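Local coordinates for protein acyl-coenzyme A oxidase acox-1.2 (Caenorhabditis elegans, PDB 5K3J) that catalyses the FAD-dependent desaturation of CoA-bound ascarosides with a five-carbon omega side chain, the first step of their peroxisomal beta-oxidation during pheromone biosynthesis, at residues A415-I418 with S419-G423; G73-K76 with I77-T81; L15-R18 with R19-T22; K650-K653 with P654-E657. All coordinates share one frame; numbering follows the deposited sequence.

Contact 1. Residues A415-I418 with S419-G423; sequences ASYI and SVVYG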
ATOM      1  N   ALA A 415       9.999  -8.695  -9.628  1.00 24.09           N
ATOM      2  CA  ALA A 415      11.446  -8.878  -9.622  1.00 26.11           C
ATOM      3  C   ALA A 415      12.097  -7.952  -8.600  1.00 26.45           C
ATOM      4  O   ALA A 415      13.280  -8.095  -8.281  1.00 27.24           O
ATOM      5  CB  ALA A 415      12.013  -8.632 -11.005  1.00 27.33           C
ATOM      6  N   SER A 416      11.313  -7.002  -8.099  1.00 35.89           N
ATOM      7  CA  SER A 416      11.742  -6.099  -7.038  1.00 35.48           C
ATOM      8  C   SER A 416      11.406  -6.693  -5.670  1.00 36.36           C
ATOM      9  O   SER A 416      12.141  -6.494  -4.700  1.00 40.29           O
ATOM     10  CB  SER A 416      11.072  -4.736  -7.197  1.00 35.05           C
ATOM     11  OG  SER A 416       9.730  -4.782  -6.742  1.00 35.19           O
ATOM     12  N   TYR A 417      10.272  -7.400  -5.614  1.00 25.21           N
ATOM     13  CA  TYR A 417       9.798  -8.148  -4.439  1.00 24.57           C
ATOM     14  C   TYR A 417       9.293  -7.245  -3.307  1.00 23.02           C
ATOM     15  O   TYR A 417       8.807  -7.733  -2.284  1.00 23.21           O
ATOM     16  CB  TYR A 417      10.900  -9.079  -3.916  1.00 26.65           C
ATOM     17  CG  TYR A 417      10.396 -10.202  -3.035  1.00 29.11           C
ATOM     18  CD1 TYR A 417       9.760 -11.310  -3.587  1.00 27.77           C
ATOM     19  CD2 TYR A 417      10.560 -10.161  -1.655  1.00 31.59           C
ATOM     20  CE1 TYR A 417       9.296 -12.335  -2.789  1.00 27.57           C
ATOM     21  CE2 TYR A 417      10.097 -11.184  -0.853  1.00 30.41           C
ATOM     22  CZ  TYR A 417       9.468 -12.267  -1.426  1.00 28.27           C
ATOM     23  OH  TYR A 417       9.005 -13.289  -0.632  1.00 29.46           O
ATOM     24  N   ILE A 418       9.376  -5.934  -3.506  1.00 22.06           N
ATOM     25  CA  ILE A 418       8.993  -4.970  -2.482  1.00 21.75           C
ATOM     26  C   ILE A 418       7.475  -4.945  -2.282  1.00 22.30           C
ATOM     27  O   ILE A 418       6.982  -4.625  -1.198  1.00 22.97           O
ATOM     28  CB  ILE A 418       9.513  -3.567  -2.840  1.00 22.24           C
ATOM     29  CG1 ILE A 418      11.021  -3.629  -3.110  1.00 22.25           C
ATOM     30  CG2 ILE A 418       9.210  -2.581  -1.726  1.00 22.09           C
ATOM     31  CD1 ILE A 418      11.613  -2.340  -3.601  1.00 23.94           C
ATOM     32  N   SER A 419       6.736  -5.310  -3.326  1.00 23.34           N
ATOM     33  CA  SER A 419       5.282  -5.397  -3.235  1.00 22.04           C
ATOM     34  C   SER A 419       4.872  -6.530  -2.298  1.00 21.52           C
ATOM     35  O   SER A 419       3.940  -6.385  -1.507  1.00 21.81           O
ATOM     36  CB  SER A 419       4.662  -5.602  -4.616  1.00 24.46           C
ATOM     37  OG  SER A 419       5.032  -6.851  -5.167  1.00 27.75           O
ATOM     38  N   VAL A 420       5.575  -7.657  -2.394  1.00 22.18           N
ATOM     39  CA  VAL A 420       5.376  -8.779  -1.479  1.00 22.96           C
ATOM     40  C   VAL A 420       5.600  -8.345  -0.037  1.00 24.55           C
ATOM     41  O   VAL A 420       4.723  -8.513   0.817  1.00 30.90           O
ATOM     42  CB  VAL A 420       6.324  -9.950  -1.782  1.00 22.12           C
ATOM     43  CG1 VAL A 420       6.289 -10.977  -0.643  1.00 24.21           C
ATOM     44  CG2 VAL A 420       5.984 -10.589  -3.120  1.00 20.85           C
ATOM     45  N   VAL A 421       6.788  -7.801   0.213  1.00 24.93           N
ATOM     46  CA  VAL A 421       7.169  -7.272   1.512  1.00 23.10           C
ATOM     47  C   VAL A 421       6.156  -6.264   2.019  1.00 21.79           C
ATOM     48  O   VAL A 421       5.863  -6.211   3.217  1.00 23.31           O
ATOM     49  CB  VAL A 421       8.565  -6.615   1.450  1.00 22.16           C
ATOM     50  CG1 VAL A 421       8.940  -6.017   2.800  1.00 21.51           C
ATOM     51  CG2 VAL A 421       9.599  -7.630   1.005  1.00 21.45           C
ATOM     52  N   TYR A 422       5.610  -5.469   1.108  1.00 19.96           N
ATOM     53  CA  TYR A 422       4.589  -4.523   1.513  1.00 20.99           C
ATOM     54  C   TYR A 422       3.338  -5.277   1.940  1.00 19.35           C
ATOM     55  O   TYR A 422       2.829  -5.068   3.040  1.00 18.80           O
ATOM     56  CB  TYR A 422       4.229  -3.550   0.400  1.00 22.39           C
ATOM     57  CG  TYR A 422       3.104  -2.640   0.812  1.00 22.88           C
ATOM     58  CD1 TYR A 422       3.326  -1.611   1.716  1.00 23.57           C
ATOM     59  CD2 TYR A 422       1.813  -2.842   0.348  1.00 22.24           C
ATOM     60  CE1 TYR A 422       2.301  -0.792   2.130  1.00 23.89           C
ATOM     61  CE2 TYR A 422       0.777  -2.025   0.755  1.00 23.58           C
ATOM     62  CZ  TYR A 422       1.029  -1.000   1.649  1.00 23.96           C
ATOM     63  OH  TYR A 422       0.018  -0.170   2.073  1.00 26.94           O
ATOM     64  N   GLY A 423       2.854  -6.167   1.072  1.00 26.75           N
ATOM     65  CA  GLY A 423       1.652  -6.941   1.350  1.00 27.22           C
ATOM     66  C   GLY A 423       1.719  -7.705   2.660  1.00 28.61           C
ATOM     67  O   GLY A 423       0.748  -7.755   3.411  1.00 28.71           O
TER
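The phenol ring of Y417 lies over the isopropyl group of V420, one turn into the helix that starts here. CB of V420 sits almost on the ring normal, 3.9 Å from the centroid of the Y417 ring, which makes a CH-pi contact. The two methyls spread outward from that point: CG1 of V420 comes within 3.5 Å of CZ of Y417, near the hydroxyl, while CG2 lies by CD1 and CE1. V421 meets the ring obliquely, its side chain running at about a right angle to the tyrosine, with CG2 3.8 Å from CD2 of Y417. With CG of Y417 anti to the backbone N (chi1 -161°), the ring folds along the new helix, and a beta-branched valine offers it a compact, branched surface. Beyond the ring, the OH of Y417 bonds to the carboxylate of E107. Y417 is also the N-cap residue: its O accepts V421 N at 3.2 Å, and I418 O takes Y422 N, the first turn of the helix. Before the helix, S416 OG hydrogen-bonds to G411 O and S413 O. Were Y417 an alanine, V420 would probably lose its aromatic cover and E107 its hydroxyl partner. I418 turns instead to I400 and A307 of the neighbouring helices, and Y422 OH bonds to E401 of the second subunit at the dimer interface. The contact thus joins two chemistries: the apolar ring face takes up valine hydrocarbon, while the buried OH at its far end is satisfied by a carboxylate.

Contact 2. Residues G73-K76 with I77-T81; sequences GTRK and ISILT
The carbonyl oxygen of R75 is gripped from two sources: I79 N reaches it at 3.2 Å and the hydroxyl of S78, as donor, at 2.9 Å. The hydroxyl comes in at a C=O...donor angle of 128°, tilted from the carbonyl plane. What brings OG of S78 back over the preceding turn is its first torsion (chi1 71°), which sets it between the backbone N and the carbonyl carbon. Serine suits this place because a short hydroxyl can fold back on the helix that carries it. With an alanine here the hydroxyl is gone, and R75 O would probably be left to the amide of I79 and the weak bond from S78 N. All of this lies on a single alpha-helix, 66-82, of the N-terminal acyl-CoA oxidase region, where the i to i+4 bonds continue, for example L80 N to K76 O at 2.9 Å. Along the helix, R75 and I79 slant across each other. CG of the arginine lies 4.0 Å from CD1 of I79, and a bend at chi3 (80°) returns the guanidinium to the same methyl, so that the isoleucine lines the arginine chain. The charge itself is spent elsewhere, NE in a salt bridge to E72 and NH1 on the carbonyl of E54. K76, its chain curled, buries its NZ among D57, L55 O and V103 O, where D57 probably balances its charge and the two carbonyls take further N-H groups. I77 and L80 face helix 93-103 through H100, while T74, R75 and S78 pack against Y651 of the second subunit.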
ATOM      1  N   GLY A  73       5.785 -23.931   0.904  1.00 26.37           N
ATOM      2  CA  GLY A  73       5.983 -23.633   2.308  1.00 24.19           C
ATOM      3  C   GLY A  73       6.012 -24.921   3.109  1.00 24.64           C
ATOM      4  O   GLY A  73       6.730 -25.034   4.097  1.00 23.23           O
ATOM      5  N   THR A  74       5.230 -25.898   2.663  1.00 36.91           N
ATOM      6  CA  THR A  74       5.148 -27.200   3.322  1.00 38.50           C
ATOM      7  C   THR A  74       6.352 -28.076   2.968  1.00 38.75           C
ATOM      8  O   THR A  74       6.885 -28.791   3.827  1.00 38.55           O
ATOM      9  CB  THR A  74       3.847 -27.932   2.942  1.00 38.74           C
ATOM     10  OG1 THR A  74       2.734 -27.267   3.547  1.00 41.71           O
ATOM     11  CG2 THR A  74       3.876 -29.369   3.413  1.00 39.49           C
ATOM     12  N   ARG A  75       6.771 -28.021   1.703  1.00 29.84           N
ATOM     13  CA  ARG A  75       7.975 -28.719   1.264  1.00 29.49           C
ATOM     14  C   ARG A  75       9.175 -28.232   2.072  1.00 29.80           C
ATOM     15  O   ARG A  75       9.894 -29.033   2.672  1.00 28.41           O
ATOM     16  CB  ARG A  75       8.235 -28.504  -0.232  1.00 29.04           C
ATOM     17  CG  ARG A  75       9.494 -29.212  -0.742  1.00 29.97           C
ATOM     18  CD  ARG A  75       9.847 -28.809  -2.164  1.00 28.78           C
ATOM     19  NE  ARG A  75      10.545 -27.529  -2.218  1.00 28.34           N
ATOM     20  CZ  ARG A  75      11.852 -27.391  -2.031  1.00 31.58           C
ATOM     21  NH1 ARG A  75      12.605 -28.450  -1.766  1.00 32.53           N
ATOM     22  NH2 ARG A  75      12.410 -26.193  -2.107  1.00 30.61           N
ATOM     23  N   LYS A  76       9.361 -26.915   2.112  1.00 31.14           N
ATOM     24  CA  LYS A  76      10.555 -26.324   2.696  1.00 32.43           C
ATOM     25  C   LYS A  76      10.581 -26.451   4.219  1.00 33.31           C
ATOM     26  O   LYS A  76      11.653 -26.566   4.808  1.00 35.63           O
ATOM     27  CB  LYS A  76      10.665 -24.858   2.283  1.00 32.10           C
ATOM     28  CG  LYS A  76      12.098 -24.349   2.215  1.00 34.85           C
ATOM     29  CD  LYS A  76      12.773 -24.746   0.908  1.00 36.86           C
ATOM     30  CE  LYS A  76      12.568 -23.710  -0.184  1.00 35.85           C
ATOM     31  NZ  LYS A  76      13.239 -22.442   0.186  1.00 37.05           N
ATOM     32  N   ILE A  77       9.411 -26.446   4.857  1.00 21.72           N
ATOM     33  CA  ILE A  77       9.344 -26.512   6.322  1.00 20.19           C
ATOM     34  C   ILE A  77       9.605 -27.930   6.838  1.00 20.15           C
ATOM     35  O   ILE A  77      10.104 -28.113   7.952  1.00 20.60           O
ATOM     36  CB  ILE A  77       7.974 -26.014   6.860  1.00 19.00           C
ATOM     37  CG1 ILE A  77       8.086 -25.569   8.320  1.00 20.54           C
ATOM     38  CG2 ILE A  77       6.903 -27.077   6.703  1.00 18.37           C
ATOM     39  CD1 ILE A  77       9.132 -24.494   8.544  1.00 23.43           C
ATOM     40  N   SER A  78       9.286 -28.930   6.020  1.00 30.20           N
ATOM     41  CA  SER A  78       9.507 -30.315   6.409  1.00 31.72           C
ATOM     42  C   SER A  78      10.970 -30.681   6.229  1.00 36.99           C
ATOM     43  O   SER A  78      11.525 -31.455   7.004  1.00 43.68           O
ATOM     44  CB  SER A  78       8.619 -31.261   5.596  1.00 30.64           C
ATOM     45  OG  SER A  78       9.058 -31.350   4.251  1.00 29.76           O
ATOM     46  N   ILE A  79      11.591 -30.122   5.196  1.00 44.38           N
ATOM     47  CA  ILE A  79      13.017 -30.320   4.970  1.00 44.47           C
ATOM     48  C   ILE A  79      13.819 -29.573   6.032  1.00 47.06           C
ATOM     49  O   ILE A  79      14.738 -30.129   6.639  1.00 52.92           O
ATOM     50  CB  ILE A  79      13.453 -29.836   3.575  1.00 45.52           C
ATOM     51  CG1 ILE A  79      12.661 -30.555   2.485  1.00 46.11           C
ATOM     52  CG2 ILE A  79      14.941 -30.063   3.380  1.00 43.92           C
ATOM     53  CD1 ILE A  79      12.929 -30.029   1.101  1.00 49.26           C
ATOM     54  N   LEU A  80      13.455 -28.312   6.251  1.00 38.08           N
ATOM     55  CA  LEU A  80      14.127 -27.460   7.225  1.00 35.11           C
ATOM     56  C   LEU A  80      14.077 -28.052   8.628  1.00 37.92           C
ATOM     57  O   LEU A  80      15.034 -27.937   9.393  1.00 39.33           O
ATOM     58  CB  LEU A  80      13.495 -26.069   7.223  1.00 33.33           C
ATOM     59  CG  LEU A  80      14.143 -24.996   8.089  1.00 33.87           C
ATOM     60  CD1 LEU A  80      15.561 -24.731   7.602  1.00 35.18           C
ATOM     61  CD2 LEU A  80      13.313 -23.719   8.082  1.00 32.24           C
ATOM     62  N   THR A  81      12.953 -28.680   8.961  1.00 40.19           N
ATOM     63  CA  THR A  81      12.773 -29.287  10.275  1.00 40.16           C
ATOM     64  C   THR A  81      13.779 -30.418  10.489  1.00 44.69           C
ATOM     65  O   THR A  81      14.291 -30.603  11.595  1.00 44.30           O
ATOM     66  CB  THR A  81      11.337 -29.814  10.452  1.00 38.38           C
ATOM     67  OG1 THR A  81      10.419 -28.716  10.360  1.00 31.70           O
ATOM     68  CG2 THR A  81      11.165 -30.494  11.802  1.00 36.77           C
TER

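Contact 3. Residues L15-R18 with R19-T22; sequences LEER and RMAT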
ATOM      1  N   LEU A  15      30.487  -1.578  -6.309  1.00 41.22           N
ATOM      2  CA  LEU A  15      31.818  -1.704  -5.728  1.00 43.21           C
ATOM      3  C   LEU A  15      32.353  -0.353  -5.271  1.00 43.69           C
ATOM      4  O   LEU A  15      32.984  -0.250  -4.219  1.00 42.39           O
ATOM      5  CB  LEU A  15      32.790  -2.337  -6.725  1.00 46.70           C
ATOM      6  CG  LEU A  15      34.209  -2.543  -6.190  1.00 52.98           C
ATOM      7  CD1 LEU A  15      34.188  -3.423  -4.953  1.00 52.38           C
ATOM      8  CD2 LEU A  15      35.128  -3.129  -7.256  1.00 50.16           C
ATOM      9  N   GLU A  16      32.091   0.682  -6.064  1.00 51.07           N
ATOM     10  CA  GLU A  16      32.597   2.015  -5.764  1.00 49.99           C
ATOM     11  C   GLU A  16      31.756   2.680  -4.679  1.00 52.28           C
ATOM     12  O   GLU A  16      32.198   3.632  -4.039  1.00 61.60           O
ATOM     13  CB  GLU A  16      32.630   2.883  -7.027  1.00 47.76           C
ATOM     14  CG  GLU A  16      31.279   3.405  -7.483  1.00 52.26           C
ATOM     15  CD  GLU A  16      31.393   4.356  -8.662  1.00 50.78           C
ATOM     16  OE1 GLU A  16      32.507   4.494  -9.213  1.00 56.05           O
ATOM     17  OE2 GLU A  16      30.369   4.969  -9.039  1.00 39.41           O
ATOM     18  N   GLU A  17      30.547   2.165  -4.475  1.00 57.77           N
ATOM     19  CA  GLU A  17      29.674   2.628  -3.401  1.00 56.79           C
ATOM     20  C   GLU A  17      30.110   2.046  -2.059  1.00 55.66           C
ATOM     21  O   GLU A  17      29.965   2.684  -1.016  1.00 54.84           O
ATOM     22  CB  GLU A  17      28.220   2.249  -3.688  1.00 57.19           C
ATOM     23  CG  GLU A  17      27.580   3.033  -4.823  1.00 52.34           C
ATOM     24  CD  GLU A  17      27.258   4.467  -4.444  1.00 48.15           C
ATOM     25  OE1 GLU A  17      27.186   4.767  -3.233  1.00 43.70           O
ATOM     26  OE2 GLU A  17      27.075   5.294  -5.362  1.00 47.87           O
ATOM     27  N   ARG A  18      30.652   0.832  -2.096  1.00 59.26           N
ATOM     28  CA  ARG A  18      31.060   0.130  -0.885  1.00 60.75           C
ATOM     29  C   ARG A  18      32.477   0.501  -0.471  1.00 62.89           C
ATOM     30  O   ARG A  18      32.863   0.325   0.685  1.00 61.09           O
ATOM     31  CB  ARG A  18      30.942  -1.381  -1.089  1.00 57.10           C
ATOM     32  CG  ARG A  18      29.508  -1.860  -1.210  1.00 55.94           C
ATOM     33  CD  ARG A  18      29.423  -3.286  -1.732  1.00 54.86           C
ATOM     34  NE  ARG A  18      28.038  -3.745  -1.779  1.00 51.78           N
ATOM     35  CZ  ARG A  18      27.638  -4.875  -2.354  1.00 49.78           C
ATOM     36  NH1 ARG A  18      28.517  -5.676  -2.946  1.00 50.61           N
ATOM     37  NH2 ARG A  18      26.352  -5.204  -2.341  1.00 46.28           N
ATOM     38  N   ARG A  19      33.248   1.023  -1.419  1.00 95.23           N
ATOM     39  CA  ARG A  19      34.588   1.514  -1.130  1.00 90.43           C
ATOM     40  C   ARG A  19      34.495   2.794  -0.299  1.00 88.46           C
ATOM     41  O   ARG A  19      35.476   3.236   0.299  1.00 87.53           O
ATOM     42  CB  ARG A  19      35.363   1.770  -2.426  1.00 92.16           C
ATOM     43  CG  ARG A  19      36.815   1.316  -2.402  1.00 95.72           C
ATOM     44  CD  ARG A  19      36.963  -0.122  -2.877  1.00 97.57           C
ATOM     45  NE  ARG A  19      37.195  -1.054  -1.777  1.00102.13           N
ATOM     46  CZ  ARG A  19      37.692  -2.276  -1.937  1.00 96.81           C
ATOM     47  NH1 ARG A  19      37.874  -3.067  -0.888  1.00 94.15           N
ATOM     48  NH2 ARG A  19      38.012  -2.707  -3.152  1.00 92.52           N
ATOM     49  N   MET A  20      33.296   3.375  -0.260  1.00 64.48           N
ATOM     50  CA  MET A  20      33.043   4.613   0.469  1.00 63.65           C
ATOM     51  C   MET A  20      32.631   4.356   1.917  1.00 66.40           C
ATOM     52  O   MET A  20      32.211   5.278   2.616  1.00 69.45           O
ATOM     53  CB  MET A  20      31.950   5.433  -0.223  1.00 63.62           C
ATOM     54  CG  MET A  20      32.172   5.663  -1.709  1.00 64.80           C
ATOM     55  SD  MET A  20      30.851   6.608  -2.503  1.00 71.36           S
ATOM     56  CE  MET A  20      31.313   8.286  -2.082  1.00 66.12           C
ATOM     57  N   ALA A  21      32.746   3.109   2.368  1.00 67.94           N
ATOM     58  CA  ALA A  21      32.314   2.742   3.717  1.00 72.92           C
ATOM     59  C   ALA A  21      33.192   3.384   4.792  1.00 76.52           C
ATOM     60  O   ALA A  21      34.413   3.235   4.774  1.00 79.15           O
ATOM     61  CB  ALA A  21      32.316   1.227   3.873  1.00 71.16           C
ATOM     62  N   THR A  22      32.566   4.089   5.729  1.00 44.03           N
ATOM     63  CA  THR A  22      33.300   4.760   6.793  1.00 38.63           C
ATOM     64  C   THR A  22      33.143   4.059   8.128  1.00 41.69           C
ATOM     65  O   THR A  22      33.220   4.691   9.181  1.00 44.79           O
ATOM     66  CB  THR A  22      32.846   6.257   6.923  1.00 36.74           C
ATOM     67  OG1 THR A  22      31.728   6.313   7.805  1.00 41.22           O
ATOM     68  CG2 THR A  22      32.484   6.813   5.572  1.00 38.53           C
TER
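Three residues apart, E17 and M20 both put CG anti to their own carbonyl carbon (chi1 -71° in E17, -51° in M20), which helps set them alongside one another, running in the same direction. OE1 of E17 then passes SD of M20 at 4.2 Å, a loose contact between a carboxylate and a thioether, and the sulfur also lies 3.6 Å from E16 O. The flexible methionine can follow the last turn of the helix, while E17, bent again at chi2, takes its OE2 away to salt bridges with R598 and K331. Here helix 12-18 ends and runs directly into a type I beta turn from R18 to A21. L15 O still receives R19 N at 3.1 Å; beyond it the spacing shortens, and A21 N bonds to R18 O at 3.3 Å from well above the carbonyl plane, closing the turn. M20 N makes only a weak bond to E17 O. R18 reaches out along an extended chain, its NE in a salt bridge with D606 and its NH2 on the carbonyl of R622, which ties the helix end to the C-terminal part of the same chain. R19 turns the other way on the exposed side, where its NH2 passes CD1 of L15 at 4.3 Å. A21, whose CB is 3.4 Å from R18 O, is small enough for the closed turn and touches S603 of helix 601-606, and M20 lies on P599.

Contact 4. Residues K650-K653 with P654-E657; sequences KYLK and PMME
M655 winds back along its own helix onto L652, and the two chains extend together. Its CB sits over the previous turn, 3.2 Å from Y651 O and 3.7 Å from L652 O. The first torsion (chi1 176°) points CG of M655 away from its own N, and the chain leads out past the leucine, where SD comes 4.1 Å from CD2 of L652. A bend at chi3 (58°) then swings the terminal methyl inward, so CE touches CD2 of L652 at 3.7 Å and also lies near L652 O. A long, unbranched thioether can make this return, and the branched leucine presents one of its methyls to receive it. The helix itself is irregular: a wider pi-type turn at 650-652 is followed by P654, which has no N-H to give to the turn before, and the helix kinks there. The proline ring lies instead against K650 O, through CG at 3.5 Å. The normal pattern resumes at once, with M655 N on Y651 O at 3.1 Å and E657 N on K653 O. K650 lays its CG over one face of the Y651 ring. This helix, 646-661, which carries the predicted peroxisomal targeting signal at its end, stands far from the body of its own chain and rests on the second subunit. There M655 packs on that subunit's F111, before helix 112-125, and M656 on its N196, before strand 197-205; K653, in a salt bridge with E649 of its own helix, also bonds to T225 O of the second subunit.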
ATOM      1  N   LYS A 650      -6.897 -19.119 -29.528  1.00 23.69           N
ATOM      2  CA  LYS A 650      -8.288 -19.486 -29.295  1.00 21.06           C
ATOM      3  C   LYS A 650      -9.254 -18.305 -29.365  1.00 20.07           C
ATOM      4  O   LYS A 650     -10.388 -18.459 -29.818  1.00 22.31           O
ATOM      5  CB  LYS A 650      -8.430 -20.178 -27.937  1.00 20.41           C
ATOM      6  CG  LYS A 650      -9.864 -20.528 -27.564  1.00 19.94           C
ATOM      7  CD  LYS A 650      -9.942 -21.206 -26.211  1.00 21.42           C
ATOM      8  CE  LYS A 650     -11.379 -21.568 -25.872  1.00 23.05           C
ATOM      9  NZ  LYS A 650     -11.479 -22.197 -24.527  1.00 24.90           N
ATOM     10  N   TYR A 651      -8.821 -17.131 -28.913  1.00 28.04           N
ATOM     11  CA  TYR A 651      -9.732 -15.988 -28.840  1.00 27.54           C
ATOM     12  C   TYR A 651      -9.346 -14.801 -29.722  1.00 27.37           C
ATOM     13  O   TYR A 651     -10.191 -14.250 -30.425  1.00 26.17           O
ATOM     14  CB  TYR A 651      -9.864 -15.489 -27.394  1.00 28.55           C
ATOM     15  CG  TYR A 651     -10.523 -16.452 -26.432  1.00 28.11           C
ATOM     16  CD1 TYR A 651     -11.880 -16.732 -26.523  1.00 27.23           C
ATOM     17  CD2 TYR A 651      -9.794 -17.061 -25.418  1.00 26.61           C
ATOM     18  CE1 TYR A 651     -12.490 -17.607 -25.642  1.00 25.73           C
ATOM     19  CE2 TYR A 651     -10.394 -17.941 -24.532  1.00 27.47           C
ATOM     20  CZ  TYR A 651     -11.747 -18.209 -24.648  1.00 29.27           C
ATOM     21  OH  TYR A 651     -12.357 -19.077 -23.773  1.00 32.62           O
ATOM     22  N   LEU A 652      -8.084 -14.388 -29.662  1.00 26.95           N
ATOM     23  CA  LEU A 652      -7.671 -13.152 -30.320  1.00 32.31           C
ATOM     24  C   LEU A 652      -7.580 -13.283 -31.836  1.00 38.15           C
ATOM     25  O   LEU A 652      -7.890 -12.335 -32.560  1.00 40.87           O
ATOM     26  CB  LEU A 652      -6.328 -12.670 -29.767  1.00 32.11           C
ATOM     27  CG  LEU A 652      -6.385 -12.006 -28.391  1.00 33.28           C
ATOM     28  CD1 LEU A 652      -5.087 -11.270 -28.092  1.00 31.14           C
ATOM     29  CD2 LEU A 652      -7.580 -11.068 -28.281  1.00 35.34           C
ATOM     30  N   LYS A 653      -7.150 -14.446 -32.316  1.00 43.48           N
ATOM     31  CA  LYS A 653      -7.058 -14.683 -33.754  1.00 43.33           C
ATOM     32  C   LYS A 653      -8.449 -14.697 -34.412  1.00 42.57           C
ATOM     33  O   LYS A 653      -8.668 -13.974 -35.381  1.00 42.49           O
ATOM     34  CB  LYS A 653      -6.296 -15.987 -34.042  1.00 48.39           C
ATOM     35  CG  LYS A 653      -4.833 -15.961 -33.609  1.00 55.45           C
ATOM     36  CD  LYS A 653      -3.897 -15.966 -34.806  1.00 61.86           C
ATOM     37  CE  LYS A 653      -3.659 -17.377 -35.323  1.00 63.80           C
ATOM     38  NZ  LYS A 653      -2.577 -18.076 -34.572  1.00 64.47           N
ATOM     39  N   PRO A 654      -9.400 -15.496 -33.883  1.00 28.63           N
ATOM     40  CA  PRO A 654     -10.727 -15.477 -34.512  1.00 30.90           C
ATOM     41  C   PRO A 654     -11.435 -14.130 -34.384  1.00 29.75           C
ATOM     42  O   PRO A 654     -12.177 -13.736 -35.284  1.00 30.96           O
ATOM     43  CB  PRO A 654     -11.496 -16.564 -33.745  1.00 33.09           C
ATOM     44  CG  PRO A 654     -10.458 -17.424 -33.148  1.00 33.49           C
ATOM     45  CD  PRO A 654      -9.346 -16.493 -32.798  1.00 31.35           C
ATOM     46  N   MET A 655     -11.209 -13.439 -33.273  1.00 40.61           N
ATOM     47  CA  MET A 655     -11.772 -12.112 -33.068  1.00 39.64           C
ATOM     48  C   MET A 655     -11.303 -11.150 -34.154  1.00 40.69           C
ATOM     49  O   MET A 655     -12.103 -10.406 -34.725  1.00 41.94           O
ATOM     50  CB  MET A 655     -11.384 -11.576 -31.691  1.00 39.65           C
ATOM     51  CG  MET A 655     -11.855 -10.164 -31.425  1.00 41.41           C
ATOM     52  SD  MET A 655     -10.783  -9.321 -30.255  1.00 42.18           S
ATOM     53  CE  MET A 655      -9.228  -9.449 -31.131  1.00 44.71           C
ATOM     54  N   MET A 656     -10.003 -11.180 -34.440  1.00 43.21           N
ATOM     55  CA  MET A 656      -9.394 -10.265 -35.402  1.00 40.94           C
ATOM     56  C   MET A 656      -9.874 -10.522 -36.824  1.00 41.99           C
ATOM     57  O   MET A 656     -10.182  -9.581 -37.551  1.00 44.01           O
ATOM     58  CB  MET A 656      -7.869 -10.364 -35.343  1.00 38.90           C
ATOM     59  CG  MET A 656      -7.236  -9.592 -34.202  1.00 38.96           C
ATOM     60  SD  MET A 656      -5.498 -10.018 -34.019  1.00 40.80           S
ATOM     61  CE  MET A 656      -4.772  -8.413 -33.721  1.00 44.77           C
ATOM     62  N   GLU A 657      -9.928 -11.792 -37.214  1.00 44.00           N
ATOM     63  CA  GLU A 657     -10.452 -12.181 -38.520  1.00 46.34           C
ATOM     64  C   GLU A 657     -11.846 -11.615 -38.729  1.00 49.98           C
ATOM     65  O   GLU A 657     -12.141 -11.017 -39.764  1.00 53.36           O
ATOM     66  CB  GLU A 657     -10.488 -13.703 -38.652  1.00 46.75           C
ATOM     67  CG  GLU A 657     -11.209 -14.198 -39.887  1.00 50.38           C
ATOM     68  CD  GLU A 657     -10.514 -13.787 -41.172  1.00 56.29           C
ATOM     69  OE1 GLU A 657      -9.284 -13.558 -41.148  1.00 59.91           O
ATOM     70  OE2 GLU A 657     -11.208 -13.685 -42.206  1.00 55.19           O
TER

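Met in chain order, contact 3 comes first, then contact 2, contact 1 and finally contact 4. Each is local to one unbroken stretch, so none encloses a loop; they follow in series, without nesting or crossing, and no two touch within the chain. Contact 3 ends the first helix and anchors it to the region round residue 600, joining the N-terminal helix to a region late in the sequence. Contact 2 lies within helix 66-82, and contact 1 opens helix 418-426, their nearest atoms about 10 Å apart. The dimer links what one chain separates: contacts 2 and 4, 45 Å apart between centres, meet across subunits, T81 of one on M655 of the other.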